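Local coordinates for glutathione-dependent peroxiredoxin (Sinorhizobium meliloti, PDB 3UMA), which probably reduces hydrogen peroxide and organic hydroperoxides to water and alcohols with glutathione as the reductant, as a Prx5-type peroxiredoxin of the thioredoxin fold, at residues I95-V100 and G117-L122; S148-M153 and N164-P169. All blocks are in the same frame, centred on the assembly; numbering follows the deposited sequence.

Contact 1: residues I95-V100 and G117-L122; sequences IAVVAV and GKIHFL
Val97 lays CG1 over one face of the Phe121 ring, 4.0 Å from the ring centroid and toward the rim. This CH-pi contact follows from chi1 of Val97 (59°), which sets CG1 between the backbone N and the carbonyl carbon. Next to it, Ile95 CB meets Ile119 CG1 at 3.5 Å. On the other face of the sheet, Ala96 CB lies 3.8 Å from both His120 CB and Leu122 CD1. Ile95 O lies at the edge of the His120 ring, in its plane, with His120 CD2 the nearest ring atom at 3.6 Å.

The backbones run parallel, with Ala96 opposite His120, Val97 opposite Phe121 and Val98 opposite Leu122. His120 N bonds to Ile95 O, and Leu122 N bonds to Val97 O at 2.8 Å. Going the other way, Val97 N reaches His120 O and Ala99 N reaches Leu122 O.

Further out, Asp94 and Glu39 hold the His120 ring by NE2 and ND1, which fixes its rotation. Met106 and Ala110 of helix 103-113 pack on Phe121. That helix links the two strands in a beta-alpha-beta unit of the thioredoxin fold. The Val97 face is largely apolar, while two carboxylates flank the imidazole, an environment that would probably favour a protonated ring.

Contact 2: residues S148-M153 and N164-P169; sequences SKRYSM and NIEESP
Arg150 reaches across to Glu166 and Pro169. Arg150 CB lies 3.8 Å from Glu166 CG. CG and CD continue past the same methylene, so the aliphatic half of the arginine runs across the Glu166 CG methylene. CG stands anti to the backbone N (chi1 -174°), and a bend at chi3 (-38°) turns the head group toward Pro169. There NE and NH2 grip a single atom, Pro169 O, side-on. Arg150 NH2 lies 2.8 Å from Pro169 O, and Arg150 NE lies 3.1 Å from the same oxygen. The oxygen lies almost in the guanidinium plane, at its edge. NH2 approaches in the carbonyl plane, whereas NE is tilted from it by 33°. This double hold fixes the rotation of the head group. NH1 takes its hydrogen bond outside the two segments. Glu166 makes no salt bridge with the guanidinium; its OE2 bonds to Ser175 OG instead.

The backbones form the open end of the hairpin of strands 147-156 and 159-165. Ser152 and Asn164 form a hydrogen-bonded pair, and Tyr151 with Ile165 a non-hydrogen-bonded one. Glu166 N continues the pairing to Arg150 O at 2.9 Å. Beyond this point the chains separate, and a water takes over: it accepts from Arg150 N and donates to Glu166 O. Tyr151 CB packs on Ile165 CG1 at 4.2 Å.

Around the arginine, Thr71, Cys72 and His76 of helix 70-82 touch its side chain. Cys72 is the predicted peroxidatic cysteine, the site of the sulfenic acid intermediate. Held in part by a backbone carbonyl, the buried guanidinium is placed beside Cys72, as in other peroxiredoxins, where this arginine is thought to help bind and orient the peroxide.

Overall arrangement
Contact 1 and contact 2 belong to the same mixed sheet, with centres about 15 Å apart. Strand 58-64 lies between them, paired parallel with strand 94-99 and antiparallel with strand 147-156. The contacts also touch directly: Val98 CG1 packs against Tyr151 OH at 3.9 Å, and Val100 CG2 meets Ser148 N at 3.9 Å. Contact 2 reaches the predicted active-site Cys72; contact 1 lies farther back, as apolar core of the same sheet. The side chain of Arg150 in contact 2 is about 3 Å from that of Cys72, while in contact 1 the side chain of Val97 is about 7 Å from that of Cys72.

Contact 1: residues I95-V100 and G117-L122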
loop_
_atom_site.group_PDB
_atom_site.type_symbol
_atom_site.label_atom_id
_atom_site.label_comp_id
_atom_site.label_asym_id
_atom_site.label_seq_id
_atom_site.Cartn_x
_atom_site.Cartn_y
_atom_site.Cartn_z
ATOM N N ILE A 95 1.025 -7.362 6.486
ATOM C CA ILE A 95 0.396 -6.125 6.033
ATOM C C ILE A 95 1.472 -5.167 5.525
ATOM O O ILE A 95 2.520 -5.000 6.170
ATOM C CB ILE A 95 -0.434 -5.451 7.144
ATOM C CG1 ILE A 95 -1.425 -6.444 7.768
ATOM C CG2 ILE A 95 -1.180 -4.203 6.585
ATOM C CD1 ILE A 95 -2.025 -5.963 9.095
ATOM N N ALA A 96 1.198 -4.552 4.372
ATOM C CA ALA A 96 2.107 -3.585 3.773
ATOM C C ALA A 96 1.376 -2.339 3.318
ATOM O O ALA A 96 0.271 -2.427 2.807
ATOM C CB ALA A 96 2.829 -4.193 2.590
ATOM N N VAL A 97 2.010 -1.185 3.520
ATOM C CA VAL A 97 1.620 0.057 2.864
ATOM C C VAL A 97 2.679 0.405 1.818
ATOM O O VAL A 97 3.871 0.226 2.052
ATOM C CB VAL A 97 1.429 1.225 3.896
ATOM C CG1 VAL A 97 2.718 1.509 4.690
ATOM C CG2 VAL A 97 0.879 2.513 3.210
ATOM N N VAL A 98 2.238 0.875 0.659
ATOM C CA VAL A 98 3.136 1.313 -0.390
ATOM C C VAL A 98 2.809 2.761 -0.738
ATOM O O VAL A 98 1.635 3.152 -0.725
ATOM C CB VAL A 98 3.049 0.400 -1.647
ATOM C CG1 VAL A 98 1.666 0.374 -2.239
ATOM C CG2 VAL A 98 4.086 0.806 -2.742
ATOM N N ALA A 99 3.840 3.553 -1.048
ATOM C CA ALA A 99 3.645 4.956 -1.496
ATOM C C ALA A 99 4.742 5.350 -2.462
ATOM O O ALA A 99 5.859 4.817 -2.387
ATOM C CB ALA A 99 3.658 5.890 -0.334
ATOM N N VAL A 100 4.419 6.291 -3.356
ATOM C CA VAL A 100 5.409 6.923 -4.220
ATOM C C VAL A 100 6.087 8.027 -3.402
ATOM O O VAL A 100 5.750 9.196 -3.524
ATOM C CB VAL A 100 4.765 7.435 -5.537
ATOM C CG1 VAL A 100 5.808 8.118 -6.457
ATOM C CG2 VAL A 100 4.043 6.270 -6.267
ATOM N N GLY A 117 8.050 -1.803 12.287
ATOM C CA GLY A 117 8.090 -3.176 12.771
ATOM C C GLY A 117 6.750 -3.881 12.856
ATOM O O GLY A 117 6.698 -5.091 13.099
ATOM N N LYS A 118 5.660 -3.138 12.669
ATOM C CA LYS A 118 4.319 -3.703 12.774
ATOM C C LYS A 118 3.791 -4.075 11.399
ATOM O O LYS A 118 2.960 -4.974 11.265
ATOM C CB LYS A 118 3.347 -2.702 13.404
ATOM C CG LYS A 118 3.858 -1.933 14.615
ATOM C CD LYS A 118 3.652 -2.684 15.915
ATOM C CE LYS A 118 3.969 -1.764 17.103
ATOM N NZ LYS A 118 4.705 -2.507 18.166
ATOM N N ILE A 119 4.282 -3.364 10.389
ATOM C CA ILE A 119 3.728 -3.374 9.049
ATOM C C ILE A 119 4.866 -3.000 8.102
ATOM O O ILE A 119 5.750 -2.243 8.489
ATOM C CB ILE A 119 2.523 -2.369 9.023
ATOM C CG1 ILE A 119 1.211 -3.121 9.180
ATOM C CG2 ILE A 119 2.484 -1.455 7.803
ATOM C CD1 ILE A 119 0.207 -2.381 9.996
ATOM N N HIS A 120 4.885 -3.546 6.888
ATOM C CA HIS A 120 5.875 -3.088 5.902
ATOM C C HIS A 120 5.576 -1.646 5.429
ATOM O O HIS A 120 4.412 -1.277 5.223
ATOM C CB HIS A 120 5.945 -4.004 4.689
ATOM C CG HIS A 120 6.425 -5.389 4.993
ATOM N ND1 HIS A 120 7.744 -5.774 4.850
ATOM C CD2 HIS A 120 5.754 -6.492 5.404
ATOM C CE1 HIS A 120 7.861 -7.050 5.170
ATOM N NE2 HIS A 120 6.669 -7.508 5.512
ATOM N N PHE A 121 6.627 -0.848 5.293
ATOM C CA PHE A 121 6.546 0.473 4.670
ATOM C C PHE A 121 7.371 0.433 3.394
ATOM O O PHE A 121 8.604 0.497 3.447
ATOM C CB PHE A 121 7.049 1.569 5.631
ATOM C CG PHE A 121 6.058 1.906 6.727
ATOM C CD1 PHE A 121 5.350 3.115 6.695
ATOM C CD2 PHE A 121 5.833 1.015 7.780
ATOM C CE1 PHE A 121 4.438 3.443 7.698
ATOM C CE2 PHE A 121 4.895 1.306 8.774
ATOM C CZ PHE A 121 4.191 2.531 8.722
ATOM N N LEU A 122 6.679 0.298 2.265
ATOM C CA LEU A 122 7.314 0.067 0.992
ATOM C C LEU A 122 7.399 1.355 0.189
ATOM O O LEU A 122 6.387 2.031 -0.034
ATOM C CB LEU A 122 6.530 -0.983 0.184
ATOM C CG LEU A 122 6.240 -2.339 0.838
ATOM C CD1 LEU A 122 5.400 -3.204 -0.099
ATOM C CD2 LEU A 122 7.562 -3.041 1.196
#

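Contact 2: residues S148-M153 and N164-P169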
loop_
_atom_site.group_PDB
_atom_site.type_symbol
_atom_site.label_atom_id
_atom_site.label_comp_id
_atom_site.label_asym_id
_atom_site.label_seq_id
_atom_site.Cartn_x
_atom_site.Cartn_y
_atom_site.Cartn_z
ATOM N N SER A 148 0.342 7.370 -6.200
ATOM C CA SER A 148 -0.605 6.282 -6.320
ATOM C C SER A 148 -1.998 6.756 -5.891
ATOM O O SER A 148 -2.124 7.494 -4.909
ATOM C CB SER A 148 -0.197 5.122 -5.401
ATOM O OG SER A 148 -1.074 4.020 -5.556
ATOM N N LYS A 149 -3.022 6.327 -6.627
ATOM C CA LYS A 149 -4.390 6.275 -6.082
ATOM C C LYS A 149 -4.417 5.586 -4.718
ATOM O O LYS A 149 -3.584 4.694 -4.438
ATOM C CB LYS A 149 -5.303 5.496 -7.030
ATOM C CG LYS A 149 -5.638 6.265 -8.268
ATOM C CD LYS A 149 -6.622 5.534 -9.140
ATOM C CE LYS A 149 -7.159 6.508 -10.164
ATOM N NZ LYS A 149 -7.829 5.796 -11.273
ATOM N N ARG A 150 -5.355 5.993 -3.860
ATOM C CA ARG A 150 -5.608 5.243 -2.622
ATOM C C ARG A 150 -6.388 3.950 -2.944
ATOM O O ARG A 150 -7.401 3.986 -3.639
ATOM C CB ARG A 150 -6.345 6.102 -1.595
ATOM C CG ARG A 150 -6.529 5.439 -0.228
ATOM C CD ARG A 150 -7.210 6.366 0.829
ATOM N NE ARG A 150 -6.761 7.757 0.727
ATOM C CZ ARG A 150 -5.608 8.238 1.195
ATOM N NH1 ARG A 150 -4.722 7.472 1.823
ATOM N NH2 ARG A 150 -5.317 9.507 0.993
ATOM N N TYR A 151 -5.899 2.813 -2.453
ATOM C CA TYR A 151 -6.569 1.525 -2.656
ATOM C C TYR A 151 -6.147 0.573 -1.552
ATOM O O TYR A 151 -5.175 0.836 -0.834
ATOM C CB TYR A 151 -6.312 0.914 -4.064
ATOM C CG TYR A 151 -4.858 0.534 -4.359
ATOM C CD1 TYR A 151 -4.264 -0.594 -3.764
ATOM C CD2 TYR A 151 -4.075 1.310 -5.227
ATOM C CE1 TYR A 151 -2.932 -0.949 -4.022
ATOM C CE2 TYR A 151 -2.737 0.964 -5.503
ATOM C CZ TYR A 151 -2.175 -0.171 -4.897
ATOM O OH TYR A 151 -0.850 -0.505 -5.136
ATOM N N SER A 152 -6.904 -0.505 -1.389
ATOM C CA SER A 152 -6.448 -1.635 -0.594
ATOM C C SER A 152 -6.744 -2.896 -1.402
ATOM O O SER A 152 -7.631 -2.911 -2.267
ATOM C CB SER A 152 -7.138 -1.704 0.771
ATOM O OG SER A 152 -8.486 -2.073 0.584
HETATM N N MSE A 153 -5.983 -3.945 -1.151
HETATM C CA MSE A 153 -6.235 -5.185 -1.852
HETATM C C MSE A 153 -5.860 -6.351 -0.969
HETATM O O MSE A 153 -4.966 -6.241 -0.139
HETATM C CB MSE A 153 -5.523 -5.241 -3.216
HETATM C CG MSE A 153 -4.044 -4.993 -3.168
HETATM SE SE MSE A 153 -3.181 -5.262 -4.904
HETATM C CE MSE A 153 -3.822 -3.775 -5.987
ATOM N N ASN A 164 -10.152 -2.603 -3.571
ATOM C CA ASN A 164 -10.982 -1.456 -3.221
ATOM C C ASN A 164 -10.249 -0.189 -3.604
ATOM O O ASN A 164 -9.331 0.210 -2.907
ATOM C CB ASN A 164 -11.254 -1.466 -1.717
ATOM C CG ASN A 164 -11.785 -2.810 -1.222
ATOM O OD1 ASN A 164 -11.195 -3.448 -0.343
ATOM N ND2 ASN A 164 -12.891 -3.241 -1.781
ATOM N N ILE A 165 -10.642 0.420 -4.721
ATOM C CA ILE A 165 -10.001 1.625 -5.252
ATOM C C ILE A 165 -10.849 2.855 -4.951
ATOM O O ILE A 165 -12.026 2.876 -5.288
ATOM C CB ILE A 165 -9.827 1.538 -6.786
ATOM C CG1 ILE A 165 -9.088 0.239 -7.187
ATOM C CG2 ILE A 165 -9.145 2.803 -7.339
ATOM C CD1 ILE A 165 -9.121 -0.049 -8.709
ATOM N N GLU A 166 -10.250 3.876 -4.337
ATOM C CA GLU A 166 -10.957 5.134 -4.058
ATOM C C GLU A 166 -11.060 6.013 -5.302
ATOM O O GLU A 166 -10.061 6.288 -5.974
ATOM C CB GLU A 166 -10.250 5.934 -2.963
ATOM C CG GLU A 166 -10.063 5.205 -1.634
ATOM C CD GLU A 166 -11.355 5.017 -0.839
ATOM O OE1 GLU A 166 -12.423 5.499 -1.291
ATOM O OE2 GLU A 166 -11.298 4.389 0.239
ATOM N N GLU A 167 -12.265 6.481 -5.592
ATOM C CA GLU A 167 -12.466 7.461 -6.667
ATOM C C GLU A 167 -11.844 8.811 -6.298
ATOM O O GLU A 167 -11.468 9.596 -7.164
ATOM C CB GLU A 167 -13.957 7.629 -6.968
ATOM C CG GLU A 167 -14.366 7.122 -8.355
ATOM C CD GLU A 167 -14.651 8.275 -9.334
ATOM O OE1 GLU A 167 -15.763 8.857 -9.249
ATOM O OE2 GLU A 167 -13.772 8.595 -10.183
ATOM N N SER A 168 -11.715 9.061 -5.005
ATOM C CA SER A 168 -11.206 10.333 -4.534
ATOM C C SER A 168 -10.141 10.080 -3.470
ATOM O O SER A 168 -10.368 9.297 -2.545
ATOM C CB SER A 168 -12.359 11.178 -3.982
ATOM O OG SER A 168 -11.909 12.070 -2.978
ATOM N N PRO A 169 -8.966 10.715 -3.615
ATOM C CA PRO A 169 -7.882 10.481 -2.670
ATOM C C PRO A 169 -8.168 10.994 -1.257
ATOM O O PRO A 169 -7.511 10.558 -0.321
ATOM C CB PRO A 169 -6.703 11.239 -3.291
ATOM C CG PRO A 169 -7.339 12.288 -4.150
ATOM C CD PRO A 169 -8.548 11.605 -4.717
HETATM O O HOH W 1 -7.579 7.683 -4.967
#